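Local coordinates for calcium-regulated actin-bundling protein (Dictyostelium discoideum, PDB 4X3N) that binds and bundles actin filaments under calcium regulation and may help build and reorganise filopodia and pseudopodia as the cell moves, at residues A[48-60]-A[161-174]. Sequence-based numbering, arbitrary orientation.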
ATOM      1  N   HIS A  48      -6.474 -21.124 -14.606  1.00 18.29           N
ATOM      2  CA  HIS A  48      -5.439 -21.022 -15.598  1.00 19.42           C
ATOM      3  C   HIS A  48      -4.373 -22.069 -15.322  1.00 20.53           C
ATOM      4  O   HIS A  48      -3.890 -22.766 -16.241  1.00 22.75           O
ATOM      5  CB  HIS A  48      -4.749 -19.656 -15.626  1.00 21.65           C
ATOM      6  CG  HIS A  48      -5.424 -18.681 -16.499  1.00 22.22           C
ATOM      7  ND1 HIS A  48      -6.603 -18.074 -16.129  1.00 21.68           N
ATOM      8  CD2 HIS A  48      -5.138 -18.232 -17.739  1.00 25.86           C
ATOM      9  CE1 HIS A  48      -6.995 -17.252 -17.081  1.00 21.24           C
ATOM     10  NE2 HIS A  48      -6.142 -17.350 -18.084  1.00 22.91           N
ATOM     11  N   PHE A  49      -3.953 -22.122 -14.082  1.00 19.14           N
ATOM     12  CA  PHE A  49      -2.905 -23.116 -13.708  1.00 18.88           C
ATOM     13  C   PHE A  49      -3.330 -24.563 -14.009  1.00 21.04           C
ATOM     14  O   PHE A  49      -2.585 -25.322 -14.653  1.00 21.65           O
ATOM     15  CB  PHE A  49      -2.546 -22.954 -12.247  1.00 20.25           C
ATOM     16  CG  PHE A  49      -1.558 -24.019 -11.742  1.00 19.92           C
ATOM     17  CD1 PHE A  49      -0.254 -23.954 -12.102  1.00 22.27           C
ATOM     18  CD2 PHE A  49      -1.977 -25.071 -10.983  1.00 20.07           C
ATOM     19  CE1 PHE A  49       0.661 -24.922 -11.699  1.00 19.98           C
ATOM     20  CE2 PHE A  49      -1.057 -26.049 -10.571  1.00 20.29           C
ATOM     21  CZ  PHE A  49       0.249 -25.945 -10.945  1.00 18.93           C
ATOM     22  N   LEU A  50      -4.536 -24.931 -13.540  1.00 20.46           N
ATOM     23  CA  LEU A  50      -5.046 -26.257 -13.696  1.00 23.16           C
ATOM     24  C   LEU A  50      -5.240 -26.624 -15.166  1.00 24.80           C
ATOM     25  O   LEU A  50      -4.796 -27.698 -15.576  1.00 23.65           O
ATOM     26  CB  LEU A  50      -6.329 -26.450 -12.919  1.00 22.25           C
ATOM     27  CG  LEU A  50      -6.242 -26.412 -11.423  1.00 22.63           C
ATOM     28  CD1 LEU A  50      -7.639 -26.364 -10.856  1.00 22.65           C
ATOM     29  CD2 LEU A  50      -5.498 -27.606 -10.816  1.00 24.33           C
ATOM     30  N   ASN A  51      -5.861 -25.763 -15.967  1.00 22.07           N
ATOM     31  CA  ASN A  51      -5.924 -26.016 -17.398  1.00 25.45           C
ATOM     32  C   ASN A  51      -4.575 -26.298 -18.034  1.00 25.52           C
ATOM     33  O   ASN A  51      -4.503 -27.118 -18.912  1.00 21.52           O
ATOM     34  CB  ASN A  51      -6.501 -24.834 -18.160  1.00 25.57           C
ATOM     35  CG  ASN A  51      -8.015 -24.759 -18.036  1.00 25.93           C
ATOM     36  OD1 ASN A  51      -8.668 -25.747 -17.737  1.00 28.32           O
ATOM     37  ND2 ASN A  51      -8.563 -23.591 -18.287  1.00 26.07           N
ATOM     38  N   ALA A  52      -3.546 -25.559 -17.645  1.00 23.57           N
ATOM     39  CA  ALA A  52      -2.261 -25.670 -18.285  1.00 23.96           C
ATOM     40  C   ALA A  52      -1.565 -26.994 -17.872  1.00 24.65           C
ATOM     41  O   ALA A  52      -0.884 -27.642 -18.663  1.00 22.10           O
ATOM     42  CB  ALA A  52      -1.371 -24.503 -17.922  1.00 23.90           C
ATOM     43  N   TYR A  53      -1.750 -27.384 -16.636  1.00 24.11           N
ATOM     44  CA  TYR A  53      -0.979 -28.481 -16.110  1.00 22.58           C
ATOM     45  C   TYR A  53      -1.861 -29.679 -15.749  1.00 23.75           C
ATOM     46  O   TYR A  53      -1.470 -30.529 -14.937  1.00 22.51           O
ATOM     47  CB  TYR A  53      -0.195 -27.995 -14.901  1.00 22.85           C
ATOM     48  CG  TYR A  53       1.012 -27.202 -15.243  1.00 22.30           C
ATOM     49  CD1 TYR A  53       2.148 -27.807 -15.752  1.00 20.62           C
ATOM     50  CD2 TYR A  53       1.014 -25.809 -15.079  1.00 21.10           C
ATOM     51  CE1 TYR A  53       3.247 -27.037 -16.101  1.00 19.82           C
ATOM     52  CE2 TYR A  53       2.107 -25.035 -15.376  1.00 22.33           C
ATOM     53  CZ  TYR A  53       3.237 -25.639 -15.898  1.00 20.63           C
ATOM     54  OH  TYR A  53       4.295 -24.851 -16.287  1.00 19.54           O
ATOM     55  N   TRP A  54      -3.043 -29.777 -16.341  1.00 23.04           N
ATOM     56  CA  TRP A  54      -3.988 -30.813 -15.936  1.00 24.48           C
ATOM     57  C   TRP A  54      -3.350 -32.240 -16.021  1.00 25.32           C
ATOM     58  O   TRP A  54      -3.575 -33.078 -15.134  1.00 26.33           O
ATOM     59  CB  TRP A  54      -5.297 -30.723 -16.792  1.00 26.22           C
ATOM     60  CG  TRP A  54      -6.400 -31.506 -16.197  1.00 26.08           C
ATOM     61  CD1 TRP A  54      -6.969 -32.667 -16.698  1.00 27.70           C
ATOM     62  CD2 TRP A  54      -7.047 -31.243 -14.963  1.00 24.80           C
ATOM     63  NE1 TRP A  54      -7.907 -33.121 -15.828  1.00 28.02           N
ATOM     64  CE2 TRP A  54      -7.987 -32.258 -14.760  1.00 26.25           C
ATOM     65  CE3 TRP A  54      -6.882 -30.269 -13.974  1.00 25.84           C
ATOM     66  CZ2 TRP A  54      -8.790 -32.307 -13.634  1.00 27.40           C
ATOM     67  CZ3 TRP A  54      -7.697 -30.309 -12.854  1.00 27.63           C
ATOM     68  CH2 TRP A  54      -8.636 -31.308 -12.688  1.00 27.46           C
ATOM     69  N   ALA A  55      -2.531 -32.488 -17.042  1.00 24.38           N
ATOM     70  CA  ALA A  55      -1.996 -33.835 -17.272  1.00 28.14           C
ATOM     71  C   ALA A  55      -1.140 -34.187 -16.093  1.00 27.07           C
ATOM     72  O   ALA A  55      -1.154 -35.320 -15.650  1.00 29.16           O
ATOM     73  CB  ALA A  55      -1.191 -33.926 -18.549  1.00 31.29           C
ATOM     74  N   GLU A  56      -0.446 -33.202 -15.555  1.00 23.65           N
ATOM     75  CA  GLU A  56       0.474 -33.425 -14.468  1.00 23.32           C
ATOM     76  C   GLU A  56      -0.072 -33.252 -13.096  1.00 24.89           C
ATOM     77  O   GLU A  56       0.494 -33.780 -12.138  1.00 24.40           O
ATOM     78  CB  GLU A  56       1.638 -32.441 -14.602  1.00 25.95           C
ATOM     79  CG  GLU A  56       2.495 -32.571 -15.853  1.00 24.25           C
ATOM     80  CD  GLU A  56       1.918 -31.870 -17.060  1.00 24.67           C
ATOM     81  OE1 GLU A  56       0.899 -31.144 -16.974  1.00 23.72           O
ATOM     82  OE2 GLU A  56       2.555 -31.999 -18.115  1.00 24.55           O
ATOM     83  N   VAL A  57      -1.116 -32.425 -12.928  1.00 23.04           N
ATOM     84  CA  VAL A  57      -1.475 -31.971 -11.564  1.00 23.86           C
ATOM     85  C   VAL A  57      -2.878 -32.311 -11.122  1.00 21.93           C
ATOM     86  O   VAL A  57      -3.205 -32.086  -9.964  1.00 21.02           O
ATOM     87  CB  VAL A  57      -1.207 -30.431 -11.356  1.00 22.82           C
ATOM     88  CG1 VAL A  57      -2.355 -29.578 -11.820  1.00 22.22           C
ATOM     89  CG2 VAL A  57      -0.849 -30.129  -9.899  1.00 25.01           C
ATOM     90  N   SER A  58      -3.648 -32.954 -12.004  1.00 21.85           N
ATOM     91  CA  SER A  58      -5.069 -33.174 -11.778  1.00 23.55           C
ATOM     92  C   SER A  58      -5.386 -33.799 -10.418  1.00 21.74           C
ATOM     93  O   SER A  58      -6.425 -33.500  -9.791  1.00 21.63           O
ATOM     94  CB  SER A  58      -5.664 -34.073 -12.910  1.00 24.63           C
ATOM     95  OG  SER A  58      -5.172 -35.406 -12.854  1.00 24.27           O
ATOM     96  N   LYS A  59      -4.502 -34.668  -9.945  1.00 24.02           N
ATOM     97  CA  LYS A  59      -4.786 -35.343  -8.669  1.00 24.03           C
ATOM     98  C   LYS A  59      -4.603 -34.475  -7.443  1.00 24.65           C
ATOM     99  O   LYS A  59      -5.075 -34.853  -6.341  1.00 25.97           O
ATOM    100  CB  LYS A  59      -3.926 -36.589  -8.558  1.00 32.40           C
ATOM    101  CG  LYS A  59      -4.210 -37.648  -9.637  1.00 39.87           C
ATOM    102  CD  LYS A  59      -3.070 -38.689  -9.738  1.00 50.56           C
ATOM    103  CE  LYS A  59      -2.732 -39.282  -8.361  1.00 54.83           C
ATOM    104  NZ  LYS A  59      -1.986 -40.575  -8.335  1.00 57.05           N
ATOM    105  N   GLU A  60      -3.947 -33.312  -7.601  1.00 21.42           N
ATOM    106  CA  GLU A  60      -3.857 -32.337  -6.513  1.00 20.29           C
ATOM    107  C   GLU A  60      -4.958 -31.319  -6.582  1.00 21.81           C
ATOM    108  O   GLU A  60      -5.089 -30.475  -5.697  1.00 20.28           O
ATOM    109  CB  GLU A  60      -2.567 -31.574  -6.578  1.00 21.26           C
ATOM    110  CG  GLU A  60      -1.371 -32.485  -6.757  1.00 25.32           C
ATOM    111  CD  GLU A  60      -1.211 -33.526  -5.656  1.00 26.15           C
ATOM    112  OE1 GLU A  60      -1.126 -33.121  -4.464  1.00 29.69           O
ATOM    113  OE2 GLU A  60      -1.066 -34.743  -6.013  1.00 27.36           O
ATOM    114  N   TYR A 161       4.549 -26.499  -7.226  1.00 22.55           N
ATOM    115  CA  TYR A 161       4.553 -27.632  -8.163  1.00 22.98           C
ATOM    116  C   TYR A 161       5.705 -27.478  -9.081  1.00 23.15           C
ATOM    117  O   TYR A 161       5.660 -27.891 -10.234  1.00 26.96           O
ATOM    118  CB  TYR A 161       3.199 -27.659  -8.875  1.00 22.89           C
ATOM    119  CG  TYR A 161       2.119 -27.892  -7.915  1.00 21.52           C
ATOM    120  CD1 TYR A 161       1.974 -29.125  -7.275  1.00 21.07           C
ATOM    121  CD2 TYR A 161       1.219 -26.888  -7.583  1.00 20.47           C
ATOM    122  CE1 TYR A 161       0.959 -29.350  -6.359  1.00 21.24           C
ATOM    123  CE2 TYR A 161       0.200 -27.123  -6.663  1.00 21.06           C
ATOM    124  CZ  TYR A 161       0.078 -28.331  -6.050  1.00 19.11           C
ATOM    125  OH  TYR A 161      -0.917 -28.480  -5.109  1.00 20.00           O
ATOM    126  N   LYS A 162       6.809 -26.918  -8.568  1.00 23.82           N
ATOM    127  CA  LYS A 162       7.934 -26.634  -9.401  1.00 24.67           C
ATOM    128  C   LYS A 162       8.678 -27.866  -9.984  1.00 25.07           C
ATOM    129  O   LYS A 162       9.434 -27.694 -10.964  1.00 23.93           O
ATOM    130  CB  LYS A 162       8.963 -25.733  -8.702  1.00 27.13           C
ATOM    131  CG  LYS A 162       9.741 -26.413  -7.554  1.00 30.15           C
ATOM    132  CD  LYS A 162      10.569 -25.422  -6.781  1.00 32.81           C
ATOM    133  CE  LYS A 162      11.050 -26.018  -5.465  1.00 36.80           C
ATOM    134  NZ  LYS A 162      12.065 -27.040  -5.791  1.00 38.67           N
ATOM    135  N   ASP A 163       8.454 -29.067  -9.455  1.00 25.48           N
ATOM    136  CA  ASP A 163       9.003 -30.314 -10.099  1.00 25.55           C
ATOM    137  C   ASP A 163       8.565 -30.409 -11.566  1.00 25.76           C
ATOM    138  O   ASP A 163       9.174 -31.085 -12.356  1.00 28.76           O
ATOM    139  CB  ASP A 163       8.458 -31.590  -9.448  1.00 24.82           C
ATOM    140  CG  ASP A 163       8.809 -31.716  -7.990  1.00 30.36           C
ATOM    141  OD1 ASP A 163       9.874 -31.161  -7.556  1.00 27.22           O
ATOM    142  OD2 ASP A 163       7.976 -32.395  -7.272  1.00 34.79           O
ATOM    143  N   PHE A 164       7.470 -29.756 -11.954  1.00 24.01           N
ATOM    144  CA  PHE A 164       7.126 -29.730 -13.372  1.00 24.22           C
ATOM    145  C   PHE A 164       6.687 -28.368 -13.927  1.00 21.84           C
ATOM    146  O   PHE A 164       6.727 -28.232 -15.111  1.00 22.64           O
ATOM    147  CB  PHE A 164       6.027 -30.754 -13.734  1.00 23.78           C
ATOM    148  CG  PHE A 164       4.790 -30.579 -12.958  1.00 22.81           C
ATOM    149  CD1 PHE A 164       3.861 -29.632 -13.342  1.00 22.51           C
ATOM    150  CD2 PHE A 164       4.563 -31.345 -11.843  1.00 21.97           C
ATOM    151  CE1 PHE A 164       2.740 -29.448 -12.582  1.00 21.76           C
ATOM    152  CE2 PHE A 164       3.459 -31.138 -11.067  1.00 22.81           C
ATOM    153  CZ  PHE A 164       2.536 -30.186 -11.445  1.00 23.65           C
ATOM    154  N   ALA A 165       6.292 -27.426 -13.067  1.00 20.03           N
ATOM    155  CA  ALA A 165       5.740 -26.145 -13.459  1.00 20.76           C
ATOM    156  C   ALA A 165       6.786 -25.040 -13.314  1.00 22.94           C
ATOM    157  O   ALA A 165       7.662 -25.127 -12.431  1.00 23.89           O
ATOM    158  CB  ALA A 165       4.551 -25.860 -12.579  1.00 20.54           C
ATOM    159  N   ASN A 166       6.737 -24.037 -14.211  1.00 19.89           N
ATOM    160  CA  ASN A 166       7.553 -22.901 -14.046  1.00 20.65           C
ATOM    161  C   ASN A 166       7.015 -21.794 -14.893  1.00 21.49           C
ATOM    162  O   ASN A 166       6.171 -22.040 -15.757  1.00 20.56           O
ATOM    163  CB  ASN A 166       9.016 -23.237 -14.367  1.00 21.07           C
ATOM    164  CG  ASN A 166       9.202 -23.643 -15.778  1.00 23.33           C
ATOM    165  OD1 ASN A 166       9.218 -22.821 -16.703  1.00 22.37           O
ATOM    166  ND2 ASN A 166       9.358 -24.908 -15.972  1.00 24.92           N
ATOM    167  N   PRO A 167       7.454 -20.565 -14.659  1.00 23.10           N
ATOM    168  CA  PRO A 167       6.676 -19.481 -15.300  1.00 23.16           C
ATOM    169  C   PRO A 167       6.703 -19.468 -16.841  1.00 23.65           C
ATOM    170  O   PRO A 167       5.687 -19.176 -17.530  1.00 22.92           O
ATOM    171  CB  PRO A 167       7.364 -18.230 -14.744  1.00 23.82           C
ATOM    172  CG  PRO A 167       7.767 -18.635 -13.415  1.00 25.18           C
ATOM    173  CD  PRO A 167       8.304 -20.041 -13.585  1.00 24.17           C
ATOM    174  N   ALA A 168       7.868 -19.706 -17.415  1.00 22.69           N
ATOM    175  CA  ALA A 168       7.948 -19.681 -18.871  1.00 23.51           C
ATOM    176  C   ALA A 168       7.174 -20.809 -19.541  1.00 24.85           C
ATOM    177  O   ALA A 168       6.417 -20.600 -20.506  1.00 25.99           O
ATOM    178  CB  ALA A 168       9.408 -19.723 -19.321  1.00 25.42           C
ATOM    179  N   ASP A 169       7.306 -22.003 -18.994  1.00 24.61           N
ATOM    180  CA  ASP A 169       6.498 -23.138 -19.399  1.00 21.40           C
ATOM    181  C   ASP A 169       5.006 -22.829 -19.274  1.00 23.19           C
ATOM    182  O   ASP A 169       4.207 -23.067 -20.208  1.00 24.43           O
ATOM    183  CB  ASP A 169       6.908 -24.395 -18.579  1.00 21.99           C
ATOM    184  CG  ASP A 169       6.127 -25.665 -19.005  1.00 27.20           C
ATOM    185  OD1 ASP A 169       6.480 -26.221 -20.086  1.00 29.95           O
ATOM    186  OD2 ASP A 169       5.145 -26.089 -18.305  1.00 29.74           O
ATOM    187  N   PHE A 170       4.605 -22.336 -18.113  1.00 24.04           N
ATOM    188  CA  PHE A 170       3.230 -21.974 -17.910  1.00 21.32           C
ATOM    189  C   PHE A 170       2.725 -21.019 -19.023  1.00 21.51           C
ATOM    190  O   PHE A 170       1.652 -21.220 -19.564  1.00 23.46           O
ATOM    191  CB  PHE A 170       3.043 -21.341 -16.537  1.00 20.85           C
ATOM    192  CG  PHE A 170       1.729 -20.643 -16.408  1.00 20.52           C
ATOM    193  CD1 PHE A 170       0.564 -21.381 -16.349  1.00 20.06           C
ATOM    194  CD2 PHE A 170       1.658 -19.284 -16.470  1.00 21.44           C
ATOM    195  CE1 PHE A 170      -0.640 -20.762 -16.320  1.00 20.38           C
ATOM    196  CE2 PHE A 170       0.419 -18.639 -16.407  1.00 20.40           C
ATOM    197  CZ  PHE A 170      -0.705 -19.377 -16.355  1.00 19.13           C
ATOM    198  N   CYS A 171       3.493 -19.987 -19.357  1.00 23.50           N
ATOM    199  CA  CYS A 171       3.053 -19.014 -20.360  1.00 24.86           C
ATOM    200  C   CYS A 171       2.910 -19.687 -21.750  1.00 26.57           C
ATOM    201  O   CYS A 171       1.924 -19.484 -22.511  1.00 25.58           O
ATOM    202  CB  CYS A 171       4.027 -17.826 -20.395  1.00 22.97           C
ATOM    203  SG  CYS A 171       4.023 -16.800 -18.903  1.00 26.43           S
ATOM    204  N   THR A 172       3.858 -20.569 -22.045  1.00 26.58           N
ATOM    205  CA  THR A 172       3.809 -21.331 -23.292  1.00 26.82           C
ATOM    206  C   THR A 172       2.593 -22.152 -23.345  1.00 25.54           C
ATOM    207  O   THR A 172       1.967 -22.222 -24.360  1.00 24.92           O
ATOM    208  CB  THR A 172       4.983 -22.303 -23.369  1.00 28.76           C
ATOM    209  OG1 THR A 172       6.210 -21.544 -23.463  1.00 30.04           O
ATOM    210  CG2 THR A 172       4.841 -23.277 -24.546  1.00 33.88           C
ATOM    211  N   ARG A 173       2.268 -22.833 -22.247  1.00 26.63           N
ATOM    212  CA  ARG A 173       1.083 -23.632 -22.156  1.00 23.16           C
ATOM    213  C   ARG A 173      -0.217 -22.829 -22.174  1.00 24.46           C
ATOM    214  O   ARG A 173      -1.219 -23.302 -22.726  1.00 19.93           O
ATOM    215  CB  ARG A 173       1.076 -24.487 -20.896  1.00 22.11           C
ATOM    216  CG  ARG A 173       2.069 -25.632 -20.911  1.00 20.55           C
ATOM    217  CD  ARG A 173       2.081 -26.301 -19.561  1.00 24.75           C
ATOM    218  NE  ARG A 173       3.097 -27.370 -19.362  1.00 26.02           N
ATOM    219  CZ  ARG A 173       2.790 -28.631 -19.000  1.00 28.18           C
ATOM    220  NH1 ARG A 173       1.542 -29.079 -18.846  1.00 26.51           N
ATOM    221  NH2 ARG A 173       3.755 -29.458 -18.773  1.00 30.34           N
ATOM    222  N   SER A 174      -0.223 -21.656 -21.575  1.00 24.07           N
ATOM    223  CA  SER A 174      -1.505 -20.966 -21.326  1.00 25.70           C
ATOM    224  C   SER A 174      -1.830 -19.841 -22.293  1.00 26.56           C
ATOM    225  O   SER A 174      -3.026 -19.543 -22.504  1.00 26.08           O
ATOM    226  CB  SER A 174      -1.511 -20.364 -19.885  1.00 26.34           C
ATOM    227  OG  SER A 174      -2.841 -19.786 -19.531  1.00 28.03           O
TER
HETATM  228  O   HOH W   1      -3.994 -21.981 -19.033  1.00 26.85           O
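His-48 starts the contact by laying the edge of its imidazole against Ser-174, whose OG lies 3.3 Å from His-48 CD2 near the ring plane; a water also links His-48 O to that hydroxyl. The Phe-170 ring enters as a knob among His-48, Phe-49, Ala-52 and Tyr-53. Phe-49, with CG anti to the backbone N (chi1 175°), sends its ring tip to Tyr-161, the two planes near parallel (27°) but slid so far that the rings barely overlap. The small methyl of Ala-52 lets Arg-173 close in, CB to CB at 3.9 Å, and Arg-173 NH1 donates to Ala-52 O at 2.8 Å, in the guanidinium plane. Tyr-53 is flanked on both faces: Ala-165 CB covers one, Arg-173 CD the other, while the flat guanidinium lies above CE1. Tyr-53 OH donates to the anti lone pair of Asp-169 OD2 at 2.5 Å and weakly accepts from Asn-166 N, so a phenol suits this partly polar niche. The carboxylate of Glu-56, its chain bent at chi2, receives NH1 and NH2 of Arg-173 end-on, one nitrogen to each oxygen, while NE makes a salt bridge to Asp-169 OD2, its hydrogen bond weak by angle. Replacing Arg-173 with a methionine would probably leave Ala-52 O without this donor and both Glu-56 and Asp-169 without their cationic partner. Glu-56 CB sits over the centre of the Phe-164 ring, and branched Val-57 uses CG2 both on a face of Tyr-161 and at the edge of Phe-164. Glu-60 ends the line, its methylenes by Tyr-161; Glu-60 OE1 and Tyr-161 OH both hydrogen-bond to Ser-125. The 48-57 part of helix 42-57 and helix 167-174 pass 9.1 Å apart at 102°, with helix 28-38 against Phe-170 and Ser-174, helix 61-79 against Tyr-161, and helix 153-160, which supplies Glu-155 to the calcium site, packed against Phe-49, Ala-165 and Phe-170.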